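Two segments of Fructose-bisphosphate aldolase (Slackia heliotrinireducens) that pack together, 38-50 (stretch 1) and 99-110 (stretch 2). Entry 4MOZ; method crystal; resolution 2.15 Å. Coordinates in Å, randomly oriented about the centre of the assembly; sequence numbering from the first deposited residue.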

# COMPACT_ATOMS: atom_id res chain seq x y z
N MSE C 38 -30.94 -11.15 16.92
CA MSE C 38 -31.80 -10.06 16.49
C MSE C 38 -30.92 -8.83 16.35
O MSE C 38 -30.50 -8.24 17.35
CB MSE C 38 -32.94 -9.82 17.49
CG MSE C 38 -34.04 -8.88 17.01
SE MSE C 38 -33.45 -7.02 16.77
CE MSE C 38 -35.20 -6.18 16.54
N LEU C 39 -30.62 -8.45 15.11
CA LEU C 39 -29.72 -7.33 14.82
C LEU C 39 -30.49 -6.09 14.37
O LEU C 39 -31.22 -6.13 13.37
CB LEU C 39 -28.67 -7.74 13.78
CG LEU C 39 -27.58 -6.71 13.42
CD1 LEU C 39 -26.25 -7.39 13.14
CD2 LEU C 39 -27.98 -5.82 12.25
N PHE C 40 -30.31 -5.00 15.10
CA PHE C 40 -30.87 -3.71 14.73
C PHE C 40 -29.80 -2.92 13.97
O PHE C 40 -28.81 -2.45 14.56
CB PHE C 40 -31.38 -2.98 15.98
CG PHE C 40 -31.93 -1.60 15.72
CD1 PHE C 40 -32.65 -1.30 14.56
CD2 PHE C 40 -31.77 -0.59 16.67
CE1 PHE C 40 -33.16 -0.04 14.34
CE2 PHE C 40 -32.29 0.68 16.46
CZ PHE C 40 -32.98 0.96 15.29
N ALA C 41 -30.00 -2.80 12.66
CA ALA C 41 -29.04 -2.15 11.76
C ALA C 41 -29.22 -0.63 11.74
O ALA C 41 -30.28 -0.12 11.38
CB ALA C 41 -29.15 -2.74 10.36
N CYS C 42 -28.16 0.07 12.11
CA CYS C 42 -28.16 1.54 12.18
C CYS C 42 -26.97 2.14 11.43
O CYS C 42 -26.44 3.18 11.82
CB CYS C 42 -28.13 1.99 13.65
SG CYS C 42 -29.56 1.47 14.62
N ASP C 43 -26.56 1.48 10.35
CA ASP C 43 -25.37 1.87 9.60
C ASP C 43 -25.70 2.60 8.29
O ASP C 43 -24.80 3.01 7.56
CB ASP C 43 -24.51 0.64 9.31
CG ASP C 43 -25.22 -0.37 8.41
OD1 ASP C 43 -26.40 -0.69 8.66
OD2 ASP C 43 -24.58 -0.85 7.44
N GLN C 44 -26.99 2.76 8.00
CA GLN C 44 -27.44 3.28 6.70
C GLN C 44 -27.28 4.80 6.48
O GLN C 44 -27.52 5.29 5.37
CB GLN C 44 -28.87 2.82 6.40
CG GLN C 44 -29.00 1.31 6.19
CD GLN C 44 -30.44 0.82 6.17
OE1 GLN C 44 -31.22 1.12 7.07
NE2 GLN C 44 -30.79 0.06 5.14
N LYS C 45 -26.87 5.55 7.51
CA LYS C 45 -26.58 6.98 7.33
C LYS C 45 -25.42 7.22 6.36
O LYS C 45 -25.37 8.25 5.69
CB LYS C 45 -26.28 7.67 8.66
CG LYS C 45 -27.50 7.98 9.50
CD LYS C 45 -27.11 8.54 10.86
CE LYS C 45 -26.84 10.04 10.80
NZ LYS C 45 -28.06 10.81 10.43
N VAL C 46 -24.47 6.28 6.31
CA VAL C 46 -23.43 6.33 5.29
C VAL C 46 -23.91 5.64 4.02
O VAL C 46 -23.88 6.23 2.94
CB VAL C 46 -22.08 5.72 5.76
CG1 VAL C 46 -21.01 5.94 4.70
CG2 VAL C 46 -21.63 6.33 7.08
N GLU C 47 -24.40 4.40 4.17
CA GLU C 47 -24.79 3.57 3.02
C GLU C 47 -25.75 4.25 2.04
O GLU C 47 -25.52 4.22 0.83
CB GLU C 47 -25.38 2.23 3.50
CG GLU C 47 -24.41 1.35 4.28
CD GLU C 47 -23.20 0.93 3.47
OE1 GLU C 47 -23.36 0.57 2.27
OE2 GLU C 47 -22.08 0.94 4.03
N HIS C 48 -26.82 4.85 2.55
CA HIS C 48 -27.81 5.49 1.69
C HIS C 48 -27.91 6.96 1.96
O HIS C 48 -28.88 7.61 1.55
CB HIS C 48 -29.18 4.81 1.85
CG HIS C 48 -29.16 3.34 1.55
ND1 HIS C 48 -29.67 2.42 2.39
CD2 HIS C 48 -28.65 2.63 0.46
CE1 HIS C 48 -29.51 1.19 1.86
NE2 HIS C 48 -28.88 1.32 0.69
N LEU C 49 -26.90 7.49 2.64
CA LEU C 49 -26.87 8.90 3.05
C LEU C 49 -28.08 9.25 3.91
O LEU C 49 -28.35 8.56 4.89
CB LEU C 49 -26.71 9.83 1.83
CG LEU C 49 -25.36 9.75 1.11
CD1 LEU C 49 -25.32 10.69 -0.09
CD2 LEU C 49 -24.20 10.04 2.05
N ASN C 50 -28.80 10.31 3.57
CA ASN C 50 -29.97 10.70 4.35
C ASN C 50 -31.27 10.15 3.76
O ASN C 50 -32.36 10.48 4.22
CB ASN C 50 -30.04 12.23 4.50
CG ASN C 50 -30.71 12.66 5.79
OD1 ASN C 50 -30.53 12.03 6.84
ND2 ASN C 50 -31.50 13.74 5.73
N TYR C 99 -23.46 -3.25 21.62
CA TYR C 99 -23.02 -2.59 20.39
C TYR C 99 -22.18 -3.49 19.49
O TYR C 99 -21.27 -4.18 19.95
CB TYR C 99 -22.25 -1.29 20.69
CG TYR C 99 -23.12 -0.21 21.29
CD1 TYR C 99 -24.01 0.52 20.49
CD2 TYR C 99 -23.05 0.10 22.65
CE1 TYR C 99 -24.81 1.51 21.03
CE2 TYR C 99 -23.84 1.09 23.21
CZ TYR C 99 -24.72 1.79 22.40
OH TYR C 99 -25.51 2.78 22.94
N LEU C 100 -22.53 -3.49 18.21
CA LEU C 100 -21.74 -4.13 17.17
C LEU C 100 -21.19 -3.02 16.28
O LEU C 100 -21.96 -2.30 15.62
CB LEU C 100 -22.60 -5.09 16.35
CG LEU C 100 -21.85 -6.02 15.40
CD1 LEU C 100 -21.67 -7.39 16.03
CD2 LEU C 100 -22.62 -6.16 14.10
N VAL C 101 -19.87 -2.86 16.27
CA VAL C 101 -19.23 -1.80 15.49
C VAL C 101 -19.05 -2.22 14.03
O VAL C 101 -18.31 -3.16 13.72
CB VAL C 101 -17.89 -1.36 16.11
CG1 VAL C 101 -17.26 -0.24 15.28
CG2 VAL C 101 -18.10 -0.90 17.55
N LYS C 102 -19.75 -1.51 13.15
CA LYS C 102 -19.65 -1.75 11.72
C LYS C 102 -18.36 -1.13 11.19
O LYS C 102 -18.22 0.09 11.12
CB LYS C 102 -20.89 -1.19 11.00
CG LYS C 102 -20.92 -1.42 9.49
CD LYS C 102 -20.81 -2.90 9.14
CE LYS C 102 -21.42 -3.19 7.78
NZ LYS C 102 -20.66 -2.53 6.68
N MSE C 103 -17.41 -2.00 10.84
CA MSE C 103 -16.03 -1.61 10.54
C MSE C 103 -15.84 -0.90 9.20
O MSE C 103 -14.94 -0.07 9.07
CB MSE C 103 -15.11 -2.83 10.59
CG MSE C 103 -15.05 -3.49 11.93
SE MSE C 103 -14.36 -2.32 13.32
CE MSE C 103 -12.51 -2.16 12.72
N ASN C 104 -16.64 -1.25 8.21
CA ASN C 104 -16.56 -0.58 6.91
C ASN C 104 -17.88 0.08 6.50
O ASN C 104 -18.93 -0.27 7.02
CB ASN C 104 -16.02 -1.52 5.82
CG ASN C 104 -16.95 -2.68 5.49
OD1 ASN C 104 -17.85 -3.04 6.26
ND2 ASN C 104 -16.72 -3.29 4.34
N SER C 105 -17.79 1.06 5.61
CA SER C 105 -18.96 1.73 5.05
C SER C 105 -18.59 2.43 3.75
O SER C 105 -17.44 2.79 3.54
CB SER C 105 -19.53 2.76 6.04
OG SER C 105 -20.20 2.12 7.11
N LYS C 106 -19.59 2.64 2.89
CA LYS C 106 -19.44 3.43 1.67
C LYS C 106 -20.75 4.16 1.41
O LYS C 106 -21.77 3.81 2.01
CB LYS C 106 -19.07 2.55 0.48
CG LYS C 106 -20.17 1.59 0.03
CD LYS C 106 -19.92 1.11 -1.40
CE LYS C 106 -21.12 0.36 -1.95
NZ LYS C 106 -22.22 1.28 -2.35
N THR C 107 -20.73 5.17 0.54
CA THR C 107 -21.98 5.82 0.12
C THR C 107 -22.53 5.13 -1.13
O THR C 107 -21.83 4.33 -1.76
CB THR C 107 -21.81 7.33 -0.14
OG1 THR C 107 -21.15 7.55 -1.40
CG2 THR C 107 -21.03 8.00 0.99
N ASN C 108 -23.78 5.43 -1.48
CA ASN C 108 -24.41 4.89 -2.68
C ASN C 108 -24.38 5.86 -3.86
O ASN C 108 -25.17 5.73 -4.80
CB ASN C 108 -25.86 4.46 -2.38
CG ASN C 108 -26.74 5.63 -1.94
OD1 ASN C 108 -26.26 6.66 -1.48
ND2 ASN C 108 -28.06 5.45 -2.06
N LEU C 109 -23.47 6.83 -3.81
CA LEU C 109 -23.37 7.84 -4.87
C LEU C 109 -22.80 7.27 -6.17
O LEU C 109 -23.26 7.61 -7.25
CB LEU C 109 -22.55 9.05 -4.40
CG LEU C 109 -23.23 9.96 -3.37
CD1 LEU C 109 -22.20 10.82 -2.65
CD2 LEU C 109 -24.31 10.82 -4.00
N VAL C 110 -21.80 6.40 -6.05
CA VAL C 110 -21.22 5.76 -7.21
C VAL C 110 -22.02 4.48 -7.46
O VAL C 110 -21.99 3.57 -6.63
CB VAL C 110 -19.71 5.43 -7.02
CG1 VAL C 110 -19.15 4.68 -8.23
CG2 VAL C 110 -18.92 6.70 -6.77
O HOH W 1 -22.04 0.03 6.67
O HOH W 2 -23.98 2.06 -0.07
O HOH W 3 -29.90 7.58 -1.02

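Only one direct hydrogen bond joins these two stretches; most of the remaining polar traffic passes through three waters and a pair of CA-H...O contacts. The bond runs from Lys106 N to Glu47 OE2, 3.2 Å long with a nearly straight N-H...acceptor angle of 161°. Close to it the backbones approach so tightly that Val46 O and Lys106 O, two acceptors that cannot bond to each other, lie 3.3 Å apart. Each finds a carbon-bound hydrogen instead: Thr107 CA lies 3.4 Å from Val46 O and Glu47 CA 3.2 Å from Lys106 O, with angles at hydrogen of 159° and 151°. The example illustrates a general principle: where two segments meet without sheet-like pairing, alpha hydrogens, side-chain carboxylates and water can take over work that amide groups do in a sheet.

The backbones draw together as far as Glu47 and Thr107, then part slightly. The strand residues Leu39 and Leu100 have CA atoms 8.9 Å apart, a gap that their side chains must span; Asp43 CA and Lys102 CA stand at 7.1 Å, and Glu47 CA and Thr107 CA, where the short helix 44-47 ends, at 4.6 Å. His48, the first residue to leave helical geometry, is 5.6 Å from Asn108, CA to CA. Proximity does not guarantee bonding here. Glu47 O and Asn108 N are 3.1 Å apart, yet the angle is too poor for a hydrogen bond.

Glu47 is the hub. Its CA-to-CB bond points away from the other stretch, but with chi1 and chi2 both m the chain folds back and brings its carboxylate to stretch 2. Besides receiving the Lys106 amide, OE2 lies 2.8 Å from water 1, which is also 2.8 Å from Asp43 OD2. This water is placed to donate to either carboxylate, though it has more acceptors in reach than protons, and it accepts from Lys102 NZ at 2.9 Å. The charges are thus joined through solvent: Lys102 NZ is 4.3 Å from Asp43 OD2 and 4.6 Å from Glu47 OE2, beyond salt-bridge range. The ammonium also has partners within its own stretch, donating to Asn104 OD1 and Asn104 O, each 2.9 Å from NZ.

Water 2 repeats the device. It donates to Glu47 O and Glu47 OE1, both at 2.8 Å, and accepts from Lys106 NZ at 3.0 Å, an ammonium that also donates a hydrogen bond to Thr107 O, 3.1 Å from NZ. Water 3 links His48 O, 2.8 Å away, to Asn108 ND2 at 3.0 Å. The same ND2 sits at the edge of the histidine ring, 3.8 Å from His48 CD2.

Apolar contacts fill in around this polar network. Leu39 CD1 meets Leu100 CD2 at 4.0 Å between the strands. The CA-to-CB bond of Val46 points toward stretch 2, and Val46 CG1 lies 3.8 Å from Ser105 CB and 4.2 Å from Thr107 CG2. Leu49 extends this packing, with CD2 3.9 Å from Thr107 CG2 and CD1 4.0 Å from Leu109 CG, so its two methyls reach different neighbours.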